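Local coordinates for 2-methyl-aconitate isomerase (Shewanella oneidensis, PDB 5K87), which catalyses the cis-trans isomerization of 2-methyl-aconitate by base-catalysed proton abstraction and rotation about a C-C bond, in the 2-methylcitrate cycle that degrades propionate, at residues H153-I156 and V161-T164. The protein carries 1 engineered substitution. Sequence-based numbering, arbitrary orientation.
Sequences HVPI and VQET
Gln162 and Pro155 meet where the chain turns back on itself in a tight antiparallel hairpin: strand 148-157 ends, the chain reverses, and strand 160-161 pairs briefly back with it, with Ile156 and Val161 as a non-hydrogen-bonded pair. One backbone bond closes the join, Gln162 N to Pro155 O at 2.9 Å, nearly straight at the hydrogen (173°).

The CB of Gln162 lies 3.6 Å from Pro155 O and 4.0 Å from Pro155 CB. The two side chains cross at about a right angle, and Pro155 CG lies 3.5 Å from the backbone Gln162 O. With CG anti to the backbone N (chi1 173°) and a bend at chi2, the side chain then leads away from Pro155. At the tip, OE1 hydrogen-bonds with OG1 of Thr157, at the end of strand 148-157, while NE2 serves two carbonyls: Thr164 O, close to the amide plane, and Phe8 O of the second subunit. The amide thus links the end of strand 148-157, the loop after strand 160-161 and the second subunit, where Glu163 also forms a salt bridge with Arg395 of that subunit.

On the other face, Val154 and Val161 slant across one another against helix 113-122, both touching Ile121; Val154 CG1 faces both methyls of Val161, 3.9 Å from CG1 and 4.1 Å from CG2.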
loop_
_atom_site.group_PDB
_atom_site.type_symbol
_atom_site.label_atom_id
_atom_site.label_comp_id
_atom_site.label_asym_id
_atom_site.label_seq_id
_atom_site.Cartn_x
_atom_site.Cartn_y
_atom_site.Cartn_z
ATOM N N HIS A 153 -18.464 -7.677 19.709
ATOM C CA HIS A 153 -19.728 -7.013 20.011
ATOM C C HIS A 153 -19.949 -5.933 18.970
ATOM O O HIS A 153 -19.411 -4.835 19.075
ATOM C CB HIS A 153 -19.710 -6.424 21.424
ATOM C CG HIS A 153 -19.447 -7.438 22.491
ATOM N ND1 HIS A 153 -20.411 -8.314 22.940
ATOM C CD2 HIS A 153 -18.326 -7.717 23.193
ATOM C CE1 HIS A 153 -19.895 -9.085 23.882
ATOM N NE2 HIS A 153 -18.631 -8.747 24.050
ATOM N N VAL A 154 -20.732 -6.264 17.951
ATOM C CA VAL A 154 -20.895 -5.376 16.807
ATOM C C VAL A 154 -22.184 -4.575 16.929
ATOM O O VAL A 154 -23.253 -5.155 17.078
ATOM C CB VAL A 154 -20.903 -6.169 15.494
ATOM C CG1 VAL A 154 -21.010 -5.231 14.297
ATOM C CG2 VAL A 154 -19.657 -7.056 15.399
ATOM N N PRO A 155 -22.087 -3.244 16.855
ATOM C CA PRO A 155 -23.305 -2.433 16.955
ATOM C C PRO A 155 -24.171 -2.545 15.706
ATOM O O PRO A 155 -23.658 -2.634 14.579
ATOM C CB PRO A 155 -22.767 -1.014 17.122
ATOM C CG PRO A 155 -21.426 -1.039 16.441
ATOM C CD PRO A 155 -20.874 -2.418 16.707
ATOM N N ILE A 156 -25.484 -2.532 15.919
ATOM C CA ILE A 156 -26.481 -2.694 14.867
ATOM C C ILE A 156 -27.443 -1.506 14.853
ATOM O O ILE A 156 -27.922 -1.077 15.907
ATOM C CB ILE A 156 -27.326 -3.964 15.098
ATOM C CG1 ILE A 156 -26.436 -5.211 15.227
ATOM C CG2 ILE A 156 -28.352 -4.138 13.985
ATOM C CD1 ILE A 156 -25.670 -5.589 13.960
ATOM N N VAL A 161 -25.091 -3.509 10.169
ATOM C CA VAL A 161 -23.944 -3.089 10.954
ATOM C C VAL A 161 -23.877 -1.563 11.010
ATOM O O VAL A 161 -24.022 -0.881 9.985
ATOM C CB VAL A 161 -22.637 -3.670 10.382
ATOM C CG1 VAL A 161 -21.429 -3.065 11.085
ATOM C CG2 VAL A 161 -22.637 -5.198 10.495
ATOM N N GLN A 162 -23.678 -1.038 12.212
ATOM C CA GLN A 162 -23.382 0.362 12.392
ATOM C C GLN A 162 -21.864 0.509 12.267
ATOM O O GLN A 162 -21.127 0.135 13.176
ATOM C CB GLN A 162 -23.869 0.822 13.769
ATOM C CG GLN A 162 -23.457 2.238 14.138
ATOM C CD GLN A 162 -24.201 3.292 13.331
ATOM O OE1 GLN A 162 -25.430 3.255 13.229
ATOM N NE2 GLN A 162 -23.460 4.222 12.744
ATOM N N GLU A 163 -21.400 1.020 11.132
ATOM C CA GLU A 163 -19.968 1.131 10.861
ATOM C C GLU A 163 -19.390 2.430 11.389
ATOM O O GLU A 163 -18.292 2.465 11.940
ATOM C CB GLU A 163 -19.716 1.096 9.352
ATOM C CG GLU A 163 -20.192 -0.131 8.636
ATOM C CD GLU A 163 -19.687 -0.130 7.207
ATOM O OE1 GLU A 163 -20.236 0.618 6.353
ATOM O OE2 GLU A 163 -18.685 -0.843 6.937
ATOM N N THR A 164 -20.134 3.515 11.191
ATOM C CA THR A 164 -19.641 4.854 11.472
ATOM C C THR A 164 -19.854 5.221 12.936
ATOM O O THR A 164 -20.709 4.645 13.607
ATOM C CB THR A 164 -20.356 5.885 10.585
ATOM O OG1 THR A 164 -21.771 5.762 10.781
ATOM C CG2 THR A 164 -20.040 5.640 9.102
#